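Local coordinates for protein tyrosine--tRNA ligase (Pyrococcus horikoshii, PDB 2CYC) that attaches tyrosine to its cognate tRNA in two steps, first activating the amino acid with ATP and then transferring it to the acceptor end, at residues I176-V181 against R205-V210; I196-A201 against P218-H223; E268-K273 against Y346-L351. All blocks are in the same frame, centred on the assembly; numbering follows the deposited sequence.

Contact 1 (I176-V181 against R205-V210); sequences IFYQGV and RYHPIV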
loop_
_atom_site.group_PDB
_atom_site.type_symbol
_atom_site.label_atom_id
_atom_site.label_comp_id
_atom_site.label_asym_id
_atom_site.label_seq_id
_atom_site.Cartn_x
_atom_site.Cartn_y
_atom_site.Cartn_z
ATOM N N ILE A 176 -3.844 4.413 13.809
ATOM C CA ILE A 176 -3.653 5.300 14.941
ATOM C C ILE A 176 -4.172 6.707 14.657
ATOM O O ILE A 176 -4.993 7.249 15.404
ATOM C CB ILE A 176 -2.146 5.371 15.348
ATOM C CG1 ILE A 176 -1.730 4.043 15.997
ATOM C CG2 ILE A 176 -1.905 6.557 16.292
ATOM C CD1 ILE A 176 -0.230 3.873 16.198
ATOM N N PHE A 177 -3.713 7.293 13.563
ATOM C CA PHE A 177 -4.120 8.651 13.241
ATOM C C PHE A 177 -5.563 8.801 12.810
ATOM O O PHE A 177 -6.210 9.780 13.162
ATOM C CB PHE A 177 -3.155 9.228 12.209
ATOM C CG PHE A 177 -1.769 9.388 12.751
ATOM C CD1 PHE A 177 -1.475 10.430 13.637
ATOM C CD2 PHE A 177 -0.790 8.440 12.481
ATOM C CE1 PHE A 177 -0.222 10.517 14.253
ATOM C CE2 PHE A 177 0.470 8.515 13.094
ATOM C CZ PHE A 177 0.751 9.556 13.984
ATOM N N TYR A 178 -6.083 7.815 12.085
ATOM C CA TYR A 178 -7.461 7.891 11.633
ATOM C C TYR A 178 -8.458 7.894 12.793
ATOM O O TYR A 178 -9.492 8.553 12.721
ATOM C CB TYR A 178 -7.789 6.728 10.705
ATOM C CG TYR A 178 -9.086 6.940 9.969
ATOM C CD1 TYR A 178 -9.143 7.781 8.857
ATOM C CD2 TYR A 178 -10.259 6.318 10.391
ATOM C CE1 TYR A 178 -10.335 7.991 8.179
ATOM C CE2 TYR A 178 -11.454 6.520 9.726
ATOM C CZ TYR A 178 -11.481 7.354 8.617
ATOM O OH TYR A 178 -12.651 7.525 7.929
ATOM N N GLN A 179 -8.156 7.152 13.857
ATOM C CA GLN A 179 -9.043 7.093 15.019
ATOM C C GLN A 179 -8.703 8.166 16.067
ATOM O O GLN A 179 -9.311 8.200 17.135
ATOM C CB GLN A 179 -8.963 5.704 15.672
ATOM C CG GLN A 179 -9.213 4.536 14.711
ATOM C CD GLN A 179 -9.066 3.181 15.381
ATOM O OE1 GLN A 179 -10.014 2.649 15.978
ATOM N NE2 GLN A 179 -7.866 2.617 15.299
ATOM N N GLY A 180 -7.735 9.027 15.757
ATOM C CA GLY A 180 -7.326 10.076 16.682
ATOM C C GLY A 180 -6.690 9.533 17.953
ATOM O O GLY A 180 -6.818 10.125 19.024
ATOM N N VAL A 181 -5.986 8.410 17.842
ATOM C CA VAL A 181 -5.361 7.788 19.007
ATOM C C VAL A 181 -4.174 8.569 19.596
ATOM O O VAL A 181 -3.199 8.849 18.900
ATOM C CB VAL A 181 -4.915 6.339 18.662
ATOM C CG1 VAL A 181 -4.188 5.714 19.834
ATOM C CG2 VAL A 181 -6.138 5.501 18.297
ATOM N N ARG A 205 -1.007 15.289 6.788
ATOM C CA ARG A 205 -1.886 16.321 6.265
ATOM C C ARG A 205 -3.373 16.072 6.483
ATOM O O ARG A 205 -4.121 17.007 6.739
ATOM C CB ARG A 205 -1.649 16.523 4.765
ATOM C CG ARG A 205 -2.228 17.831 4.256
ATOM C CD ARG A 205 -2.427 17.836 2.746
ATOM N NE ARG A 205 -2.415 19.190 2.197
ATOM C CZ ARG A 205 -1.328 19.956 2.128
ATOM N NH1 ARG A 205 -0.162 19.500 2.572
ATOM N NH2 ARG A 205 -1.401 21.177 1.612
ATOM N N TYR A 206 -3.815 14.823 6.388
ATOM C CA TYR A 206 -5.241 14.549 6.534
ATOM C C TYR A 206 -5.695 14.111 7.914
ATOM O O TYR A 206 -6.790 14.479 8.356
ATOM C CB TYR A 206 -5.674 13.529 5.482
ATOM C CG TYR A 206 -5.290 13.972 4.090
ATOM C CD1 TYR A 206 -4.110 13.532 3.503
ATOM C CD2 TYR A 206 -6.081 14.887 3.385
ATOM C CE1 TYR A 206 -3.714 13.986 2.250
ATOM C CE2 TYR A 206 -5.692 15.354 2.124
ATOM C CZ TYR A 206 -4.508 14.899 1.566
ATOM O OH TYR A 206 -4.118 15.350 0.329
ATOM N N HIS A 207 -4.875 13.328 8.603
ATOM C CA HIS A 207 -5.267 12.916 9.939
ATOM C C HIS A 207 -4.269 13.181 11.057
ATOM O O HIS A 207 -3.977 12.307 11.869
ATOM C CB HIS A 207 -5.716 11.453 9.944
ATOM C CG HIS A 207 -7.018 11.241 9.238
ATOM N ND1 HIS A 207 -7.099 10.999 7.883
ATOM C CD2 HIS A 207 -8.295 11.341 9.679
ATOM C CE1 HIS A 207 -8.370 10.961 7.518
ATOM N NE2 HIS A 207 -9.116 11.167 8.590
ATOM N N PRO A 208 -3.711 14.397 11.098
ATOM C CA PRO A 208 -2.774 14.652 12.194
ATOM C C PRO A 208 -3.657 14.782 13.441
ATOM O O PRO A 208 -4.875 14.850 13.330
ATOM C CB PRO A 208 -2.136 15.988 11.808
ATOM C CG PRO A 208 -3.247 16.686 11.037
ATOM C CD PRO A 208 -3.790 15.545 10.174
ATOM N N ILE A 209 -3.055 14.787 14.618
ATOM C CA ILE A 209 -3.816 14.944 15.847
ATOM C C ILE A 209 -3.620 16.412 16.220
ATOM O O ILE A 209 -2.527 16.819 16.616
ATOM C CB ILE A 209 -3.270 14.019 16.953
ATOM C CG1 ILE A 209 -3.396 12.558 16.492
ATOM C CG2 ILE A 209 -4.027 14.260 18.260
ATOM C CD1 ILE A 209 -2.862 11.536 17.460
ATOM N N VAL A 210 -4.672 17.209 16.057
ATOM C CA VAL A 210 -4.594 18.635 16.337
ATOM C C VAL A 210 -5.281 19.028 17.628
ATOM O O VAL A 210 -6.442 18.681 17.873
ATOM C CB VAL A 210 -5.217 19.473 15.188
ATOM C CG1 VAL A 210 -5.037 20.964 15.468
ATOM C CG2 VAL A 210 -4.561 19.110 13.867
HETATM O O HOH W 1 -6.331 12.468 14.004
#
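H207 meets F177 and Y178 where helix 164-178 of the Rossmann-type catalytic fold ends in a Schellman motif, with G180 taking the positive phi (65°). The imidazole, its CG anti to the carbonyl carbon (chi1 -70°), lies side by side with the Y178 side chain, both pointing the same way. Y178 CD1 sits over one imidazole face, toward the rim, 3.4 Å from H207 NE2, and the ring planes are inclined at 49°. Both rings are also held by helix 128-138: H207 ND1 bonds to T133 and Y178 OH to D129. An alanine in place of H207 would probably leave T133 without its imidazole mate and open a gap beside the Y178 ring. The H207 carbonyl lies beside F177, its O 3.2 Å from F177 CB. P208 points its CB away from the helix end, and one water lies within hydrogen-bonding reach of P208 O (2.9 Å) and F177 O (2.8 Å), though with more acceptors nearby than protons. I209 points back to the helix end, its side chain crossing that of F177 at about a right angle, with CG1 4.0 Å from F177 CD1. V181 packs on the tyrosine-binding Y37, and I209 CD1 packs against V181 O, 3.1 Å away.

Contact 2 (I196-A201 against P218-H223); sequences IAIEVA and PVAVHH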
loop_
_atom_site.group_PDB
_atom_site.type_symbol
_atom_site.label_atom_id
_atom_site.label_comp_id
_atom_site.label_asym_id
_atom_site.label_seq_id
_atom_site.Cartn_x
_atom_site.Cartn_y
_atom_site.Cartn_z
ATOM N N ILE A 196 7.513 4.791 14.342
ATOM C CA ILE A 196 7.253 5.417 13.049
ATOM C C ILE A 196 6.098 6.420 13.208
ATOM O O ILE A 196 6.165 7.546 12.722
ATOM C CB ILE A 196 6.890 4.359 11.987
ATOM C CG1 ILE A 196 8.112 3.474 11.694
ATOM C CG2 ILE A 196 6.413 5.046 10.719
ATOM C CD1 ILE A 196 7.799 2.211 10.894
ATOM N N ALA A 197 5.050 6.006 13.910
ATOM C CA ALA A 197 3.906 6.875 14.142
ATOM C C ALA A 197 4.357 8.197 14.776
ATOM O O ALA A 197 3.924 9.271 14.376
ATOM C CB ALA A 197 2.903 6.177 15.052
ATOM N N ILE A 198 5.233 8.110 15.768
ATOM C CA ILE A 198 5.717 9.300 16.438
ATOM C C ILE A 198 6.546 10.163 15.494
ATOM O O ILE A 198 6.425 11.387 15.516
ATOM C CB ILE A 198 6.516 8.913 17.700
ATOM C CG1 ILE A 198 5.541 8.374 18.753
ATOM C CG2 ILE A 198 7.270 10.104 18.247
ATOM C CD1 ILE A 198 6.212 7.664 19.931
ATOM N N GLU A 199 7.363 9.530 14.654
ATOM C CA GLU A 199 8.186 10.249 13.671
ATOM C C GLU A 199 7.377 11.021 12.608
ATOM O O GLU A 199 7.742 12.137 12.237
ATOM C CB GLU A 199 9.115 9.274 12.936
ATOM C CG GLU A 199 10.454 9.015 13.613
ATOM C CD GLU A 199 11.223 7.873 12.959
ATOM O OE1 GLU A 199 11.157 7.739 11.715
ATOM O OE2 GLU A 199 11.903 7.116 13.689
ATOM N N VAL A 200 6.286 10.436 12.115
ATOM C CA VAL A 200 5.494 11.099 11.079
ATOM C C VAL A 200 4.311 11.931 11.572
ATOM O O VAL A 200 3.687 12.640 10.780
ATOM C CB VAL A 200 4.929 10.069 10.059
ATOM C CG1 VAL A 200 6.066 9.190 9.500
ATOM C CG2 VAL A 200 3.842 9.205 10.734
ATOM N N ALA A 201 4.002 11.848 12.865
ATOM C CA ALA A 201 2.837 12.553 13.418
ATOM C C ALA A 201 2.617 13.994 12.967
ATOM O O ALA A 201 1.520 14.363 12.542
ATOM C CB ALA A 201 2.873 12.510 14.948
ATOM N N PRO A 218 1.390 10.952 19.251
ATOM C CA PRO A 218 0.725 10.057 20.196
ATOM C C PRO A 218 1.762 9.489 21.157
ATOM O O PRO A 218 2.951 9.433 20.835
ATOM C CB PRO A 218 0.142 8.972 19.292
ATOM C CG PRO A 218 1.149 8.916 18.159
ATOM C CD PRO A 218 1.394 10.387 17.891
ATOM N N VAL A 219 1.300 9.083 22.332
ATOM C CA VAL A 219 2.144 8.475 23.347
ATOM C C VAL A 219 2.032 6.961 23.154
ATOM O O VAL A 219 0.928 6.426 23.051
ATOM C CB VAL A 219 1.644 8.834 24.768
ATOM C CG1 VAL A 219 2.378 8.007 25.809
ATOM C CG2 VAL A 219 1.856 10.320 25.033
ATOM N N ALA A 220 3.170 6.280 23.093
ATOM C CA ALA A 220 3.186 4.829 22.934
ATOM C C ALA A 220 3.370 4.186 24.305
ATOM O O ALA A 220 4.252 4.586 25.069
ATOM C CB ALA A 220 4.332 4.414 22.005
ATOM N N VAL A 221 2.528 3.207 24.630
ATOM C CA VAL A 221 2.631 2.511 25.915
ATOM C C VAL A 221 2.690 1.024 25.603
ATOM O O VAL A 221 1.738 0.445 25.063
ATOM C CB VAL A 221 1.422 2.841 26.855
ATOM C CG1 VAL A 221 1.635 2.206 28.242
ATOM C CG2 VAL A 221 1.298 4.363 27.015
ATOM N N HIS A 222 3.820 0.412 25.948
ATOM C CA HIS A 222 4.061 -0.997 25.653
ATOM C C HIS A 222 4.091 -1.865 26.888
ATOM O O HIS A 222 4.755 -1.541 27.881
ATOM C CB HIS A 222 5.380 -1.122 24.883
ATOM C CG HIS A 222 5.430 -0.262 23.659
ATOM N ND1 HIS A 222 6.506 0.548 23.357
ATOM C CD2 HIS A 222 4.498 -0.020 22.704
ATOM C CE1 HIS A 222 6.230 1.257 22.275
ATOM N NE2 HIS A 222 5.018 0.931 21.860
ATOM N N HIS A 223 3.369 -2.978 26.842
ATOM C CA HIS A 223 3.366 -3.833 28.004
ATOM C C HIS A 223 4.255 -5.032 27.810
ATOM O O HIS A 223 4.550 -5.425 26.687
ATOM C CB HIS A 223 1.942 -4.264 28.384
ATOM C CG HIS A 223 1.222 -5.037 27.327
ATOM N ND1 HIS A 223 0.036 -4.600 26.770
ATOM C CD2 HIS A 223 1.461 -6.261 26.796
ATOM C CE1 HIS A 223 -0.425 -5.525 25.945
ATOM N NE2 HIS A 223 0.419 -6.541 25.944
#
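P218 is met by A197 and I198 of helix 191-200 and by A201, just after V200. The helix lies on the strand that continues from P218, and the two belong to a beta-alpha-beta connection of the Rossmann-type sheet: strand 183-187 leads into the helix, and the chain returns through the short strand 209-211 to strand 214-223, parallel to 183-187. A197 and A201, four residues apart, both direct their CB toward segment 218-223, where they meet P218. They divide the proline ring between them: A201 CB touches P218 CD at 3.9 Å, and A197 CB stands more loosely beside P218 CG at 4.5 Å. I198, whose CA is 6.3 Å from P218 CA, leaves the helix at a different angle and uses its length to come across. With CG1 anti to the carbonyl carbon (chi1 -71°) and CD1 extended beyond it (chi2 167°), the branch passes close to the P218 carbonyl oxygen, CG1 3.5 Å from P218 O, and ends with CD1 4.3 Å from A220 CB. L19 of the neighbouring strand 15-19 also touches I198, while F177 of helix 164-178 packs on A197, A201 and P218. A little further along, H222 NE2 is hydrogen-bonded to H194, a polar tie between the same helix and strand. No hydrogen bond joins the two segments themselves, so their cohesion rests on shape and burial.

Contact 3 (E268-K273 against Y346-L351); sequences EEIRQK and YLINLL
I270 and I348 face each other with CA atoms 7.0 Å apart, where the short segments of helices 267-276 and 336-350 run nearly antiparallel, at 153° between their N-to-C directions, and their axes approach to 9.7 Å. The two isoleucines slide past one another in opposite directions, bringing I270 CG2 to 4.0 Å from I348 CG1. The two branches of I270 then serve different neighbours: CG2 also touches L347 CB at 4.2 Å, and CD1 meets the methyl CD1 of L351, four residues beyond L347, at 4.0 Å. At the flank of this apolar patch R271 sends out a chain extended from CG to NE and crosses I348 at about a right angle. The methyl I348 CD1 lies over one face of the guanidinium, 3.5 Å from R271 NE and 3.6 Å from R271 NH2. The charge is met elsewhere, by a salt bridge from R271 NE to E345, just before the second segment. L347 and L351 also touch L48, joining this end of helix 336-350 to helix 48-63. The contact thus combines a buried aliphatic core, without hydrogen bonds between the segments, with an arginine whose flat group rests on a methyl while its salt bridge, to the same helix as I348, would probably limit how far that group can turn.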
loop_
_atom_site.group_PDB
_atom_site.type_symbol
_atom_site.label_atom_id
_atom_site.label_comp_id
_atom_site.label_asym_id
_atom_site.label_seq_id
_atom_site.Cartn_x
_atom_site.Cartn_y
_atom_site.Cartn_z
ATOM N N GLU A 268 -8.028 -28.482 35.203
ATOM C CA GLU A 268 -7.076 -29.565 34.972
ATOM C C GLU A 268 -6.019 -29.228 33.923
ATOM O O GLU A 268 -4.852 -29.579 34.083
ATOM C CB GLU A 268 -7.808 -30.852 34.571
ATOM C CG GLU A 268 -6.864 -31.976 34.143
ATOM C CD GLU A 268 -5.783 -32.288 35.184
ATOM O OE1 GLU A 268 -4.888 -33.104 34.878
ATOM O OE2 GLU A 268 -5.826 -31.726 36.302
ATOM N N GLU A 269 -6.425 -28.566 32.840
ATOM C CA GLU A 269 -5.464 -28.191 31.807
ATOM C C GLU A 269 -4.453 -27.226 32.419
ATOM O O GLU A 269 -3.256 -27.315 32.155
ATOM C CB GLU A 269 -6.168 -27.520 30.625
ATOM C CG GLU A 269 -7.092 -28.446 29.861
ATOM C CD GLU A 269 -7.870 -27.720 28.784
ATOM O OE1 GLU A 269 -8.632 -26.789 29.123
ATOM O OE2 GLU A 269 -7.715 -28.078 27.596
ATOM N N ILE A 270 -4.932 -26.313 33.255
ATOM C CA ILE A 270 -4.022 -25.362 33.881
ATOM C C ILE A 270 -3.023 -26.063 34.802
ATOM O O ILE A 270 -1.826 -25.780 34.746
ATOM C CB ILE A 270 -4.786 -24.274 34.670
ATOM C CG1 ILE A 270 -5.544 -23.371 33.691
ATOM C CG2 ILE A 270 -3.801 -23.438 35.502
ATOM C CD1 ILE A 270 -6.422 -22.304 34.361
ATOM N N ARG A 271 -3.500 -26.986 35.638
ATOM C CA ARG A 271 -2.590 -27.694 36.539
ATOM C C ARG A 271 -1.550 -28.439 35.721
ATOM O O ARG A 271 -0.350 -28.401 36.020
ATOM C CB ARG A 271 -3.354 -28.689 37.426
ATOM C CG ARG A 271 -4.306 -28.014 38.396
ATOM C CD ARG A 271 -5.107 -29.004 39.230
ATOM N NE ARG A 271 -6.009 -28.266 40.104
ATOM C CZ ARG A 271 -7.332 -28.406 40.110
ATOM N NH1 ARG A 271 -7.916 -29.276 39.292
ATOM N NH2 ARG A 271 -8.073 -27.640 40.903
ATOM N N GLN A 272 -2.015 -29.105 34.670
ATOM C CA GLN A 272 -1.128 -29.875 33.811
ATOM C C GLN A 272 -0.052 -29.004 33.170
ATOM O O GLN A 272 1.130 -29.354 33.192
ATOM C CB GLN A 272 -1.937 -30.574 32.718
ATOM C CG GLN A 272 -1.114 -31.517 31.861
ATOM C CD GLN A 272 -1.587 -31.553 30.415
ATOM O OE1 GLN A 272 -1.462 -30.564 29.680
ATOM N NE2 GLN A 272 -2.137 -32.696 29.999
ATOM N N LYS A 273 -0.456 -27.871 32.595
ATOM C CA LYS A 273 0.507 -26.983 31.949
ATOM C C LYS A 273 1.524 -26.386 32.927
ATOM O O LYS A 273 2.721 -26.337 32.624
ATOM C CB LYS A 273 -0.224 -25.872 31.192
ATOM C CG LYS A 273 -0.951 -26.381 29.950
ATOM C CD LYS A 273 -1.721 -25.274 29.246
ATOM C CE LYS A 273 -2.466 -25.824 28.032
ATOM N NZ LYS A 273 -3.246 -24.777 27.309
ATOM N N TYR A 346 -3.903 -20.181 41.788
ATOM C CA TYR A 346 -4.168 -18.749 41.667
ATOM C C TYR A 346 -4.822 -18.475 40.299
ATOM O O TYR A 346 -5.813 -17.754 40.195
ATOM C CB TYR A 346 -2.860 -17.954 41.761
ATOM C CG TYR A 346 -3.046 -16.476 41.484
ATOM C CD1 TYR A 346 -3.254 -15.565 42.525
ATOM C CD2 TYR A 346 -3.064 -15.996 40.178
ATOM C CE1 TYR A 346 -3.478 -14.212 42.263
ATOM C CE2 TYR A 346 -3.288 -14.650 39.905
ATOM C CZ TYR A 346 -3.496 -13.766 40.943
ATOM O OH TYR A 346 -3.730 -12.442 40.647
ATOM N N LEU A 347 -4.248 -19.052 39.249
ATOM C CA LEU A 347 -4.763 -18.875 37.886
ATOM C C LEU A 347 -6.167 -19.480 37.729
ATOM O O LEU A 347 -7.049 -18.897 37.090
ATOM C CB LEU A 347 -3.792 -19.524 36.896
ATOM C CG LEU A 347 -2.877 -18.653 36.026
ATOM C CD1 LEU A 347 -2.532 -17.370 36.708
ATOM C CD2 LEU A 347 -1.627 -19.441 35.666
ATOM N N ILE A 348 -6.375 -20.648 38.324
ATOM C CA ILE A 348 -7.668 -21.311 38.242
ATOM C C ILE A 348 -8.751 -20.425 38.844
ATOM O O ILE A 348 -9.840 -20.276 38.277
ATOM C CB ILE A 348 -7.634 -22.661 38.985
ATOM C CG1 ILE A 348 -6.802 -23.661 38.182
ATOM C CG2 ILE A 348 -9.055 -23.175 39.223
ATOM C CD1 ILE A 348 -6.562 -24.982 38.913
ATOM N N ASN A 349 -8.443 -19.815 39.983
ATOM C CA ASN A 349 -9.412 -18.958 40.646
ATOM C C ASN A 349 -9.586 -17.633 39.942
ATOM O O ASN A 349 -10.705 -17.131 39.816
ATOM C CB ASN A 349 -9.020 -18.741 42.109
ATOM C CG ASN A 349 -9.157 -20.009 42.928
ATOM O OD1 ASN A 349 -10.165 -20.715 42.826
ATOM N ND2 ASN A 349 -8.151 -20.310 43.744
ATOM N N LEU A 350 -8.485 -17.064 39.477
ATOM C CA LEU A 350 -8.559 -15.788 38.776
ATOM C C LEU A 350 -9.458 -15.880 37.548
ATOM O O LEU A 350 -10.280 -15.000 37.296
ATOM C CB LEU A 350 -7.165 -15.346 38.312
ATOM C CG LEU A 350 -7.123 -14.083 37.443
ATOM C CD1 LEU A 350 -7.611 -12.896 38.268
ATOM C CD2 LEU A 350 -5.700 -13.830 36.937
ATOM N N LEU A 351 -9.297 -16.960 36.795
ATOM C CA LEU A 351 -10.023 -17.151 35.545
ATOM C C LEU A 351 -11.410 -17.787 35.620
ATOM O O LEU A 351 -12.079 -17.938 34.587
ATOM C CB LEU A 351 -9.146 -17.968 34.581
ATOM C CG LEU A 351 -7.741 -17.406 34.291
ATOM C CD1 LEU A 351 -6.904 -18.461 33.564
ATOM C CD2 LEU A 351 -7.837 -16.117 33.456
#

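Contacts 1 and 2 are neighbours, their centres 12 Å apart, and they interlock along the chain: helix 164-178, helix 191-200, strand 209-211 and strand 214-223 follow in turn, so that their segments alternate. Both reach the same mixed sheet, in which the last two strands pair, and they touch directly, with F177 CZ 3.2 Å from A197 O. Together they form one packed region next to the tyrosine pocket. Contact 3 comes later in sequence, beyond the KMSKS region, on the opposite side of the chain's centre, about 42 Å from contact 1 and 36 Å from contact 2, centre to centre. It joins helices 267-276 and 336-350 away from the annotated sites, without touching contacts 1 and 2.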